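Local atomic coordinates of adenine phosphoribosyltransferase (Leishmania donovani, PDB entry 1QB7), a protein that is thought to make AMP and diphosphate from adenine and 5-phospho-alpha-D-ribose 1-diphosphate, working as a homodimer in the purine salvage pathway. Residues H16-L21 with K55-F60; Y26-P31 with L208-C213; R101-N106 with V127-Y132; G133-G138 with Q159-S164; V172-I177 with I200-D205. All coordinates share one frame; numbering follows the deposited sequence.

The contacts form two groups. Interaction 5, near the centre of the chain, has interactions 1 and 2 beside it, with centres about 12 and 15 Å away. L18 CD2 lies 4.0 Å from L202 CD1, and I57 CG2 also packs on I174 CD1; Y26 OH reaches L175 CB at 3.5 Å. The side chain of I177 comes within about 4 Å of the bound adenine and that of Y26 within about 7 Å. Interactions 3 and 4 form the other group, centres about 14 Å apart, meeting where I130 CD1 lies 3.6 Å from S164 OG; M128 of interaction 3 is about 6 Å from the magnesium ion. All but interaction 5 touch the second subunit.

Interaction 1. Residues H16-L21 with K55-F60; sequences HALSQL and KAIRDF
A56 fits its methyl between two leucines of the other helix: its CB is 3.8 Å from L18 CD1 and 3.8 Å from L21 CD2. One residue on, I57 crosses L18 at about a right angle, its CG1 meeting L18 CD1 at 3.8 Å, so that a single methyl of L18 bridges two residues of helix 51-67. R58 and D59 turn from this interface; R58 holds D59 OD1 side-on through NE and NH2, and its NH1 forms a salt bridge with E92 of the second subunit. F60 returns to the contact. With CG anti to the backbone N (chi1 -177°), its CB lies 3.6 Å from L18 CD2, and the same methyl rests against CG of the ring. The F60 ring meets H16 as an offset edge-to-face pair, F60 giving the edge and H16 the face, with centroids 5.1 Å apart and planes at 89°. The histidine is held for this by its own helix: H16 ND1 accepts from L18 N at 2.9 Å in the ring plane, an N-cap bond that fixes the ring's rotation. The arrangement is a near-antiparallel pair of helices, the short axes 9.9 Å apart at 151°. Helix 51-67 lies against strands 167-173 and 199-201, and helix 17-25 covers the corner residues I174 and L202 beside them, in the alpha/beta core of a phosphoribosyltransferase.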
# COMPACT_ATOMS: atom_id res chain seq x y z
N HIS A 16 17.26 12.17 17.46
CA HIS A 16 17.38 12.07 16.01
C HIS A 16 16.33 12.92 15.29
O HIS A 16 15.19 12.99 15.73
CB HIS A 16 17.24 10.62 15.56
CG HIS A 16 17.76 10.36 14.18
ND1 HIS A 16 17.10 10.79 13.05
CD2 HIS A 16 18.88 9.75 13.75
CE1 HIS A 16 17.80 10.45 11.98
NE2 HIS A 16 18.89 9.82 12.38
N ALA A 17 16.74 13.58 14.21
CA ALA A 17 15.84 14.43 13.44
C ALA A 17 14.58 13.68 12.97
O ALA A 17 13.49 14.25 12.95
CB ALA A 17 16.58 15.02 12.24
N LEU A 18 14.73 12.41 12.62
CA LEU A 18 13.59 11.60 12.17
C LEU A 18 12.59 11.36 13.30
O LEU A 18 11.37 11.43 13.09
CB LEU A 18 14.08 10.26 11.61
CG LEU A 18 13.01 9.19 11.29
CD1 LEU A 18 11.96 9.74 10.32
CD2 LEU A 18 13.69 7.96 10.71
N SER A 19 13.09 11.07 14.49
CA SER A 19 12.24 10.83 15.66
C SER A 19 11.45 12.09 15.99
O SER A 19 10.26 12.03 16.33
CB SER A 19 13.10 10.44 16.85
OG SER A 19 12.32 10.34 18.03
N GLN A 20 12.12 13.23 15.89
CA GLN A 20 11.54 14.53 16.16
C GLN A 20 10.45 14.86 15.15
O GLN A 20 9.39 15.35 15.50
CB GLN A 20 12.63 15.60 16.09
CG GLN A 20 13.74 15.45 17.12
CD GLN A 20 13.33 15.95 18.48
OE1 GLN A 20 13.79 17.00 18.92
NE2 GLN A 20 12.44 15.22 19.15
N LEU A 21 10.74 14.58 13.88
CA LEU A 21 9.82 14.86 12.79
C LEU A 21 8.55 14.01 12.91
O LEU A 21 7.45 14.49 12.65
CB LEU A 21 10.53 14.61 11.45
CG LEU A 21 9.99 15.24 10.17
CD1 LEU A 21 9.59 16.68 10.39
CD2 LEU A 21 11.06 15.14 9.11
N LYS A 55 10.05 11.47 3.38
CA LYS A 55 11.41 11.48 2.85
C LYS A 55 12.43 11.10 3.92
O LYS A 55 13.37 10.35 3.66
CB LYS A 55 11.74 12.85 2.25
CG LYS A 55 13.07 12.89 1.54
CD LYS A 55 13.38 14.27 0.99
CE LYS A 55 14.79 14.31 0.42
NZ LYS A 55 15.14 15.64 -0.15
N ALA A 56 12.22 11.59 5.14
CA ALA A 56 13.12 11.30 6.25
C ALA A 56 13.14 9.80 6.56
O ALA A 56 14.20 9.23 6.82
CB ALA A 56 12.72 12.09 7.49
N ILE A 57 11.97 9.16 6.51
CA ILE A 57 11.85 7.73 6.76
C ILE A 57 12.57 6.97 5.64
O ILE A 57 13.36 6.06 5.90
CB ILE A 57 10.38 7.28 6.77
CG1 ILE A 57 9.65 7.88 7.96
CG2 ILE A 57 10.29 5.76 6.78
CD1 ILE A 57 8.16 7.72 7.91
N ARG A 58 12.29 7.35 4.40
CA ARG A 58 12.90 6.73 3.23
C ARG A 58 14.42 6.83 3.30
O ARG A 58 15.12 5.82 3.17
CB ARG A 58 12.37 7.41 1.96
CG ARG A 58 12.67 6.69 0.66
CD ARG A 58 14.10 6.89 0.19
NE ARG A 58 14.46 8.31 0.13
CZ ARG A 58 14.16 9.13 -0.87
NH1 ARG A 58 13.49 8.69 -1.93
NH2 ARG A 58 14.54 10.40 -0.82
N ASP A 59 14.93 8.04 3.53
CA ASP A 59 16.38 8.26 3.61
C ASP A 59 17.05 7.45 4.71
O ASP A 59 18.07 6.82 4.48
CB ASP A 59 16.69 9.75 3.82
CG ASP A 59 16.37 10.60 2.61
OD1 ASP A 59 16.27 10.06 1.49
OD2 ASP A 59 16.24 11.82 2.77
N PHE A 60 16.46 7.48 5.90
CA PHE A 60 17.00 6.76 7.04
C PHE A 60 17.10 5.25 6.82
O PHE A 60 18.17 4.66 6.97
CB PHE A 60 16.19 7.07 8.31
CG PHE A 60 16.73 6.42 9.55
CD1 PHE A 60 17.70 7.05 10.32
CD2 PHE A 60 16.31 5.14 9.92
CE1 PHE A 60 18.24 6.43 11.45
CE2 PHE A 60 16.85 4.51 11.04
CZ PHE A 60 17.82 5.16 11.80

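Interaction 2. Residues Y26-P31 with L208-C213; sequences YRWYSP and LTEENC
The indole of W28 lies with one face against C213, whose CB and SG both sit over the six-membered ring. Here the chain leaving 3-10 turn 210-212 bridges strand 28-29 once, W28 with C213, and W28 N donates to N212 O at 2.8 Å. Strand 28-29 also pairs antiparallel with 41-42, and this small sheet is consistent with the hood that covers the base in type I phosphoribosyltransferases. Over the ring, C213 SG makes a sulfur-aromatic contact, 3.9 Å from the centroid, while C213 CB makes a CH-pi contact at the same distance. The indole N-H leaves by the edge instead: W28 NE1 gives to T209 O at 2.8 Å, with the acceptor near the ring plane, and N212 N reaches that oxygen from the opposite face of the carbonyl. N212 crosses the indole at about a right angle, its CB 3.5 Å from W28 CD1. R40, which binds AMP, also makes a cation-pi contact with W28. The amide of N212 ties its own turn to the end of helix 17-25: its OD1 takes T209 N on an in-plane lone pair, and ND2 gives to K23 O as well as to Y26. Y26 O is thus gripped from opposite faces of its carbonyl plane, by N212 ND2 at 2.8 Å (N-H...O 163°) and by R27 NH1 at 2.8 Å.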
# COMPACT_ATOMS: atom_id res chain seq x y z
N TYR A 26 2.93 13.05 13.47
CA TYR A 26 1.88 12.12 13.88
C TYR A 26 0.62 12.73 14.45
O TYR A 26 0.65 13.73 15.18
CB TYR A 26 2.42 11.08 14.86
CG TYR A 26 2.59 9.69 14.27
CD1 TYR A 26 1.52 9.01 13.68
CD2 TYR A 26 3.83 9.05 14.31
CE1 TYR A 26 1.68 7.74 13.13
CE2 TYR A 26 4.00 7.78 13.77
CZ TYR A 26 2.92 7.13 13.18
OH TYR A 26 3.10 5.89 12.61
N ARG A 27 -0.51 12.14 14.07
CA ARG A 27 -1.82 12.54 14.58
C ARG A 27 -2.55 11.27 14.95
O ARG A 27 -2.51 10.28 14.21
CB ARG A 27 -2.65 13.31 13.54
CG ARG A 27 -2.15 14.71 13.24
CD ARG A 27 -2.18 15.60 14.46
NE ARG A 27 -1.70 16.95 14.18
CZ ARG A 27 -0.42 17.31 14.13
NH1 ARG A 27 0.54 16.43 14.36
NH2 ARG A 27 -0.10 18.57 13.85
N TRP A 28 -3.13 11.26 16.14
CA TRP A 28 -3.89 10.10 16.60
C TRP A 28 -5.34 10.52 16.81
O TRP A 28 -5.64 11.70 17.03
CB TRP A 28 -3.28 9.49 17.87
CG TRP A 28 -3.26 10.39 19.07
CD1 TRP A 28 -2.19 11.10 19.54
CD2 TRP A 28 -4.34 10.64 19.98
NE1 TRP A 28 -2.53 11.76 20.70
CE2 TRP A 28 -3.85 11.50 20.99
CE3 TRP A 28 -5.68 10.22 20.05
CZ2 TRP A 28 -4.64 11.94 22.05
CZ3 TRP A 28 -6.47 10.66 21.11
CH2 TRP A 28 -5.95 11.51 22.10
N TYR A 29 -6.24 9.54 16.74
CA TYR A 29 -7.66 9.80 16.89
C TYR A 29 -8.30 8.85 17.88
O TYR A 29 -7.92 7.68 17.96
CB TYR A 29 -8.38 9.66 15.54
CG TYR A 29 -7.89 10.61 14.48
CD1 TYR A 29 -6.70 10.36 13.77
CD2 TYR A 29 -8.58 11.79 14.20
CE1 TYR A 29 -6.23 11.25 12.83
CE2 TYR A 29 -8.11 12.69 13.25
CZ TYR A 29 -6.93 12.41 12.57
OH TYR A 29 -6.45 13.31 11.66
N SER A 30 -9.26 9.36 18.65
CA SER A 30 -9.98 8.54 19.63
C SER A 30 -11.05 7.75 18.86
O SER A 30 -11.34 8.06 17.71
CB SER A 30 -10.58 9.42 20.72
OG SER A 30 -11.52 10.33 20.20
N PRO A 31 -11.64 6.72 19.49
CA PRO A 31 -12.67 5.88 18.87
C PRO A 31 -13.74 6.55 18.00
O PRO A 31 -13.95 6.14 16.87
CB PRO A 31 -13.28 5.16 20.07
CG PRO A 31 -12.07 4.93 20.93
CD PRO A 31 -11.39 6.28 20.88
N LEU A 208 3.83 10.42 21.79
CA LEU A 208 2.65 11.14 21.32
C LEU A 208 1.85 11.65 22.50
O LEU A 208 1.60 10.91 23.45
CB LEU A 208 1.77 10.23 20.45
CG LEU A 208 2.47 9.61 19.24
CD1 LEU A 208 1.44 8.88 18.41
CD2 LEU A 208 3.18 10.67 18.42
N THR A 209 1.45 12.91 22.44
CA THR A 209 0.70 13.53 23.52
C THR A 209 -0.62 14.08 22.99
O THR A 209 -1.02 13.79 21.86
CB THR A 209 1.52 14.68 24.17
OG1 THR A 209 1.75 15.71 23.20
CG2 THR A 209 2.87 14.16 24.66
N GLU A 210 -1.30 14.89 23.81
CA GLU A 210 -2.56 15.51 23.43
C GLU A 210 -2.36 16.47 22.25
O GLU A 210 -3.29 16.72 21.48
CB GLU A 210 -3.17 16.23 24.63
CG GLU A 210 -4.41 17.07 24.33
CD GLU A 210 -5.58 16.27 23.76
OE1 GLU A 210 -5.61 15.03 23.95
OE2 GLU A 210 -6.46 16.88 23.12
N GLU A 211 -1.14 16.98 22.10
CA GLU A 211 -0.81 17.89 21.00
C GLU A 211 -0.90 17.16 19.66
O GLU A 211 -1.02 17.80 18.61
CB GLU A 211 0.58 18.48 21.18
CG GLU A 211 0.72 19.36 22.41
CD GLU A 211 2.03 20.13 22.45
OE1 GLU A 211 2.99 19.76 21.72
OE2 GLU A 211 2.09 21.12 23.21
N ASN A 212 -0.83 15.83 19.71
CA ASN A 212 -0.92 14.99 18.51
C ASN A 212 -2.36 14.54 18.24
O ASN A 212 -2.62 13.82 17.27
CB ASN A 212 -0.03 13.74 18.65
CG ASN A 212 1.45 14.07 18.70
OD1 ASN A 212 2.06 14.08 19.77
ND2 ASN A 212 2.04 14.32 17.53
N CYS A 213 -3.30 14.94 19.09
CA CYS A 213 -4.70 14.54 18.89
C CYS A 213 -5.31 15.24 17.68
O CYS A 213 -5.29 16.47 17.59
CB CYS A 213 -5.54 14.83 20.13
SG CYS A 213 -7.23 14.18 20.01

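Interaction 3. Residues R101-N106 with V127-Y132; sequences RKADKN and VMTIRY
T129 and R101 form an antiparallel hydrogen-bonded pair, a single beta bridge that ties the chain after strand 97-100 to strand 129-131. Strands 110-112 and 129-131 are the stem of a long hairpin, and residues 120-122 beyond the stem are unmodelled, consistent with the flexible catalytic loop of type I phosphoribosyltransferases. The backbone bonds are T129 N to R101 O, 2.7 Å, and R101 N to T129 O, 3.1 Å. From T129 CB, already 3.6 Å from R101 O, the side chain splits in two. OG1 stands between the backbone N and the carbonyl carbon (chi1 71°), and T129 OG1 donates to R101 O at 2.8 Å; this hydroxyl and the T129 N-H approach the oxygen from opposite faces of its plane. OG1 has a second role as acceptor, taking N106 ND2 at 3.2 Å, so the hydroxyl links both ends of 101-106. The other branch, CG2, packs at 3.9 Å on A103 CB. M128, bent at chi2 and chi3, passes obliquely across K102, with its SD 3.9 Å from K102 CG and its CE against R101 CA. R101 NE forms a salt bridge with D79, and A103 O and N106 O accept from R223 of the second subunit. One water links the two segments beyond the bridge, accepting from A103 N and donating to V127 O at 2.7 Å.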
# COMPACT_ATOMS: atom_id res chain seq x y z
N ARG A 101 -0.50 -10.55 2.22
CA ARG A 101 -1.92 -10.23 2.19
C ARG A 101 -2.76 -11.45 2.53
O ARG A 101 -2.25 -12.57 2.60
CB ARG A 101 -2.33 -9.75 0.79
CG ARG A 101 -1.32 -8.86 0.07
CD ARG A 101 -1.93 -8.25 -1.18
NE ARG A 101 -3.02 -7.36 -0.82
CZ ARG A 101 -3.74 -6.64 -1.67
NH1 ARG A 101 -3.51 -6.71 -2.97
NH2 ARG A 101 -4.71 -5.86 -1.21
N LYS A 102 -4.06 -11.23 2.76
CA LYS A 102 -4.97 -12.33 3.02
C LYS A 102 -5.05 -13.12 1.71
O LYS A 102 -4.83 -12.56 0.64
CB LYS A 102 -6.35 -11.82 3.43
CG LYS A 102 -6.42 -11.29 4.85
CD LYS A 102 -7.85 -10.99 5.27
CE LYS A 102 -7.90 -10.38 6.68
NZ LYS A 102 -7.25 -11.26 7.69
N ALA A 103 -5.36 -14.41 1.80
CA ALA A 103 -5.44 -15.27 0.63
C ALA A 103 -6.34 -14.73 -0.48
O ALA A 103 -5.98 -14.81 -1.66
CB ALA A 103 -5.88 -16.68 1.03
N ASP A 104 -7.47 -14.14 -0.11
CA ASP A 104 -8.40 -13.62 -1.11
C ASP A 104 -7.97 -12.32 -1.80
O ASP A 104 -8.75 -11.72 -2.55
CB ASP A 104 -9.81 -13.49 -0.52
CG ASP A 104 -9.91 -12.46 0.60
OD1 ASP A 104 -8.90 -11.79 0.93
OD2 ASP A 104 -11.02 -12.31 1.16
N LYS A 105 -6.74 -11.89 -1.54
CA LYS A 105 -6.18 -10.69 -2.15
C LYS A 105 -4.88 -10.99 -2.91
O LYS A 105 -4.44 -10.17 -3.72
CB LYS A 105 -5.89 -9.62 -1.09
CG LYS A 105 -7.11 -9.02 -0.43
CD LYS A 105 -8.00 -8.34 -1.45
CE LYS A 105 -9.31 -7.90 -0.82
NZ LYS A 105 -9.08 -6.98 0.33
N ASN A 106 -4.30 -12.16 -2.66
CA ASN A 106 -3.04 -12.57 -3.30
C ASN A 106 -3.18 -13.54 -4.48
O ASN A 106 -4.06 -14.41 -4.47
CB ASN A 106 -2.10 -13.18 -2.24
CG ASN A 106 -0.97 -12.24 -1.84
OD1 ASN A 106 -0.80 -11.17 -2.43
ND2 ASN A 106 -0.19 -12.64 -0.83
N VAL A 127 -5.21 -14.90 9.08
CA VAL A 127 -4.38 -15.84 8.34
C VAL A 127 -3.85 -15.00 7.18
O VAL A 127 -4.63 -14.47 6.39
CB VAL A 127 -5.20 -17.03 7.81
CG1 VAL A 127 -4.33 -17.94 6.94
CG2 VAL A 127 -5.79 -17.81 8.97
N MET A 128 -2.53 -14.83 7.12
CA MET A 128 -1.90 -14.05 6.06
C MET A 128 -1.09 -14.94 5.12
O MET A 128 -0.71 -16.05 5.49
CB MET A 128 -1.02 -12.96 6.67
CG MET A 128 -1.80 -11.95 7.52
SD MET A 128 -2.96 -10.95 6.56
CE MET A 128 -1.85 -9.77 5.83
N THR A 129 -0.83 -14.46 3.91
CA THR A 129 -0.09 -15.24 2.91
C THR A 129 0.93 -14.45 2.10
O THR A 129 0.99 -13.22 2.14
CB THR A 129 -1.06 -15.85 1.85
OG1 THR A 129 -1.57 -14.81 1.00
CG2 THR A 129 -2.22 -16.58 2.50
N ILE A 130 1.75 -15.20 1.38
CA ILE A 130 2.74 -14.68 0.44
C ILE A 130 2.73 -15.74 -0.66
O ILE A 130 2.35 -16.89 -0.41
CB ILE A 130 4.20 -14.57 1.00
CG1 ILE A 130 4.73 -15.94 1.44
CG2 ILE A 130 4.30 -13.51 2.09
CD1 ILE A 130 6.20 -15.94 1.77
N ARG A 131 3.07 -15.35 -1.88
CA ARG A 131 3.10 -16.30 -2.97
C ARG A 131 4.27 -17.26 -2.75
O ARG A 131 5.36 -16.85 -2.36
CB ARG A 131 3.25 -15.59 -4.32
CG ARG A 131 3.02 -16.50 -5.53
CD ARG A 131 3.41 -15.84 -6.85
NE ARG A 131 4.85 -15.61 -6.93
CZ ARG A 131 5.46 -14.46 -6.64
NH1 ARG A 131 4.75 -13.40 -6.25
NH2 ARG A 131 6.78 -14.37 -6.74
N TYR A 132 4.01 -18.54 -2.95
CA TYR A 132 5.01 -19.57 -2.81
C TYR A 132 6.18 -19.26 -3.74
O TYR A 132 5.98 -19.10 -4.94
CB TYR A 132 4.40 -20.92 -3.18
CG TYR A 132 5.31 -22.11 -3.03
CD1 TYR A 132 6.16 -22.50 -4.06
CD2 TYR A 132 5.32 -22.85 -1.85
CE1 TYR A 132 6.99 -23.61 -3.93
CE2 TYR A 132 6.14 -23.96 -1.70
CZ TYR A 132 6.97 -24.34 -2.74
OH TYR A 132 7.77 -25.45 -2.61
O HOH W 1 -7.96 -14.53 8.23
O HOH W 2 -5.77 -15.71 4.33

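Interaction 4. Residues G133-G138 with Q159-S164; sequences GSIGKG and QLVEAS
The C-terminal end of helix 152-163 meets the loop leading into strand 140-145 where S164 packs on I135: S164 CB lies 3.6 Å from I135 O, and the two CB atoms, of I135 and S164, are 4.3 Å apart. The hydroxyl of S164 turns back to its own helix. With OG anti to the carbonyl carbon (chi1 -67°), S164 OG gives its proton to L160 O at 2.8 Å, a carbonyl that S164 N reaches only weakly at the end of the helix. Its oxygen then accepts from a water, 2.8 Å from S164 OG, that also donates to I135 O at 2.8 Å and accepts from G133 N at 2.9 Å. This water joins G133 N and I135 O to the end of the helix, and gives I135 O a polar partner beside the serine methylene. Strand 140-145, helix 152-163 and strand 167-173 make a beta-alpha-beta crossover between neighbouring parallel strands, and the contact lies where the helix ends beside the start of that first strand. There I135 and V161 both pack on V141; I135 is modelled in two conformers, and the approach of its CD1 to V161 CG2 is loose and depends on the conformer. G133 has positive phi (93°), where a CB would jam against Y132 O. At the outer side, S164 O passes 3.7 Å from K137 N, while the extended lysine side chain leads away from the helix.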
# COMPACT_ATOMS: atom_id res chain seq x y z
N GLY A 133 7.38 -19.14 -3.19
CA GLY A 133 8.55 -18.87 -4.01
C GLY A 133 8.92 -17.41 -4.17
O GLY A 133 9.89 -17.10 -4.85
N SER A 134 8.13 -16.51 -3.58
CA SER A 134 8.43 -15.08 -3.66
C SER A 134 9.71 -14.80 -2.87
O SER A 134 10.40 -13.82 -3.12
CB SER A 134 7.26 -14.24 -3.13
OG SER A 134 6.91 -14.62 -1.82
N ILE A 135 9.99 -15.66 -1.89
CA ILE A 135 11.20 -15.57 -1.09
C ILE A 135 11.77 -16.98 -1.09
O ILE A 135 11.06 -17.95 -0.84
CB ILE A 135 10.94 -15.12 0.38
CG1 ILE A 135 10.14 -13.82 0.42
CG2 ILE A 135 12.23 -15.03 1.14
CD1 ILE A 135 9.60 -13.49 1.79
N GLY A 136 13.04 -17.09 -1.45
CA GLY A 136 13.65 -18.40 -1.50
C GLY A 136 14.64 -18.67 -0.39
O GLY A 136 14.85 -17.83 0.49
N LYS A 137 15.22 -19.86 -0.43
CA LYS A 137 16.22 -20.28 0.54
C LYS A 137 17.38 -19.30 0.49
O LYS A 137 17.79 -18.88 -0.60
CB LYS A 137 16.71 -21.69 0.19
CG LYS A 137 17.82 -22.22 1.08
CD LYS A 137 18.15 -23.65 0.68
CE LYS A 137 19.24 -24.25 1.54
NZ LYS A 137 19.60 -25.62 1.07
N GLY A 138 17.86 -18.90 1.66
CA GLY A 138 18.97 -17.96 1.70
C GLY A 138 18.58 -16.49 1.72
O GLY A 138 19.44 -15.65 1.97
N GLN A 159 6.54 -16.54 10.47
CA GLN A 159 6.20 -17.89 10.06
C GLN A 159 6.40 -18.09 8.56
O GLN A 159 6.97 -19.09 8.13
CB GLN A 159 4.75 -18.21 10.43
CG GLN A 159 4.49 -18.27 11.93
CD GLN A 159 3.02 -18.46 12.26
OE1 GLN A 159 2.14 -18.12 11.48
NE2 GLN A 159 2.75 -18.99 13.45
N LEU A 160 5.92 -17.13 7.77
CA LEU A 160 6.02 -17.20 6.32
C LEU A 160 7.46 -17.19 5.84
O LEU A 160 7.82 -17.94 4.92
CB LEU A 160 5.20 -16.08 5.68
CG LEU A 160 3.68 -16.20 5.86
CD1 LEU A 160 2.99 -14.90 5.47
CD2 LEU A 160 3.13 -17.38 5.06
N VAL A 161 8.30 -16.37 6.46
CA VAL A 161 9.72 -16.29 6.09
C VAL A 161 10.44 -17.60 6.48
O VAL A 161 11.20 -18.14 5.69
CB VAL A 161 10.41 -15.07 6.74
CG1 VAL A 161 11.90 -15.08 6.43
CG2 VAL A 161 9.80 -13.77 6.21
N GLU A 162 10.16 -18.11 7.68
CA GLU A 162 10.78 -19.37 8.12
C GLU A 162 10.38 -20.52 7.20
O GLU A 162 11.22 -21.30 6.79
CB GLU A 162 10.40 -19.71 9.57
CG GLU A 162 10.69 -21.14 10.01
CD GLU A 162 10.23 -21.42 11.43
OE1 GLU A 162 9.16 -20.93 11.83
OE2 GLU A 162 10.96 -22.15 12.14
N ALA A 163 9.08 -20.62 6.90
CA ALA A 163 8.58 -21.68 6.04
C ALA A 163 9.20 -21.62 4.64
O ALA A 163 9.30 -22.63 3.95
CB ALA A 163 7.06 -21.60 5.94
N SER A 164 9.62 -20.42 4.24
CA SER A 164 10.25 -20.21 2.94
C SER A 164 11.73 -20.57 2.96
O SER A 164 12.43 -20.43 1.95
CB SER A 164 10.10 -18.75 2.52
OG SER A 164 8.74 -18.45 2.28
O HOH W 3 8.42 -18.73 -0.50

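Interaction 5. Residues V172-I177 with I200-D205; sequences VSILSI and ISLLSD
V172 and I200 set their side chains together on one face of two parallel strands, V172 CB 3.6 Å from I200 CG1. CG1 of I200 stands between the backbone N and the carbonyl carbon (chi1 66°), and CD1 beyond it lies against V172 CG2. The chain then turns a corner at I174 and at L202, whose CD1 methyls meet at 3.8 Å. Past the corner, in the next small sheet, L175 CD1 packs 3.9 Å from L203 CD2. Backbone bonds hold the strands on either side: S173 N to I200 O before the corner, S176 N to L203 O (2.9 Å) and D205 N to S176 O (2.9 Å) after it. At the corner L202 N reaches S173 O at 3.2 Å, while the bonds from L202 N and L203 N to I174 O are weak. In each sheet the serines point to the face away from these apolar pairs, S173 with S201 and S176 with S204. In the conformer given, S201 OG bonds to L203 O. A water 2.7 Å from S173 OG donates to I200 O. At the far edge I177 and D205 cross at about a right angle, I177 CD1 lying 3.6 Å from D205 CB, and D205 O accepts from R40 of the adenine pocket. Two in-register strands thus run from the central sheet of the phosphoribosyltransferase fold into the small parallel sheet beside the adenine site.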
# COMPACT_ATOMS: atom_id res chain seq x y z
N VAL A 172 10.51 -4.09 11.21
CA VAL A 172 10.55 -2.64 11.37
C VAL A 172 9.18 -2.00 11.31
O VAL A 172 8.32 -2.39 10.53
CB VAL A 172 11.51 -1.96 10.32
CG1 VAL A 172 11.14 -2.36 8.92
CG2 VAL A 172 11.47 -0.43 10.45
N SER A 173 8.96 -1.03 12.20
CA SER A 173 7.71 -0.30 12.26
C SER A 173 8.00 1.18 12.49
O SER A 173 9.04 1.53 13.05
CB SER A 173 6.80 -0.85 13.38
OG SER A 173 7.39 -0.75 14.66
N ILE A 174 7.13 2.04 11.98
CA ILE A 174 7.30 3.48 12.15
C ILE A 174 7.02 3.81 13.62
O ILE A 174 7.77 4.53 14.27
CB ILE A 174 6.29 4.28 11.27
CG1 ILE A 174 6.40 3.88 9.79
CG2 ILE A 174 6.49 5.78 11.45
CD1 ILE A 174 7.78 4.06 9.18
N LEU A 175 5.94 3.22 14.13
CA LEU A 175 5.51 3.44 15.49
C LEU A 175 5.28 2.14 16.25
O LEU A 175 4.75 1.18 15.70
CB LEU A 175 4.20 4.22 15.48
CG LEU A 175 3.67 4.65 16.84
CD1 LEU A 175 4.46 5.86 17.33
CD2 LEU A 175 2.20 4.99 16.72
N SER A 176 5.67 2.13 17.52
CA SER A 176 5.47 0.96 18.37
C SER A 176 4.60 1.36 19.55
O SER A 176 4.57 2.53 19.96
CB SER A 176 6.80 0.43 18.89
OG SER A 176 7.52 1.44 19.57
N ILE A 177 3.85 0.39 20.07
CA ILE A 177 2.96 0.58 21.22
C ILE A 177 3.49 -0.40 22.26
O ILE A 177 2.90 -1.46 22.49
CB ILE A 177 1.50 0.17 20.88
CG1 ILE A 177 1.07 0.69 19.50
CG2 ILE A 177 0.56 0.65 21.97
CD1 ILE A 177 0.96 2.19 19.39
N ILE A 200 12.69 -3.24 15.45
CA ILE A 200 13.12 -1.84 15.49
C ILE A 200 11.93 -0.93 15.19
O ILE A 200 11.07 -1.25 14.37
CB ILE A 200 14.30 -1.51 14.52
CG1 ILE A 200 13.86 -1.65 13.07
CG2 ILE A 200 15.51 -2.39 14.82
CD1 ILE A 200 14.73 -0.89 12.10
N SER A 201 11.86 0.18 15.92
CA SER A 201 10.80 1.17 15.75
C SER A 201 11.43 2.55 15.70
O SER A 201 12.47 2.78 16.33
CB SER A 201 9.80 1.09 16.91
OG SER A 201 8.70 1.94 16.69
N LEU A 202 10.81 3.46 14.95
CA LEU A 202 11.32 4.82 14.82
C LEU A 202 10.76 5.76 15.88
O LEU A 202 11.38 6.77 16.21
CB LEU A 202 11.02 5.35 13.42
CG LEU A 202 11.49 4.46 12.26
CD1 LEU A 202 11.02 5.04 10.94
CD2 LEU A 202 13.01 4.30 12.28
N LEU A 203 9.59 5.41 16.43
CA LEU A 203 8.95 6.23 17.45
C LEU A 203 8.05 5.38 18.34
O LEU A 203 7.42 4.44 17.87
CB LEU A 203 8.12 7.34 16.81
CG LEU A 203 7.57 8.41 17.76
CD1 LEU A 203 8.69 9.37 18.14
CD2 LEU A 203 6.42 9.18 17.13
N SER A 204 8.01 5.71 19.62
CA SER A 204 7.16 5.01 20.58
C SER A 204 5.90 5.87 20.74
O SER A 204 6.00 7.09 20.77
CB SER A 204 7.85 4.89 21.94
OG SER A 204 6.92 4.54 22.94
N ASP A 205 4.74 5.24 20.88
CA ASP A 205 3.52 6.04 21.04
C ASP A 205 3.55 6.85 22.34
O ASP A 205 2.75 7.76 22.53
CB ASP A 205 2.26 5.18 20.93
CG ASP A 205 1.98 4.38 22.18
OD1 ASP A 205 2.94 3.81 22.75
OD2 ASP A 205 0.80 4.30 22.58
O HOH W 4 8.79 -3.03 15.20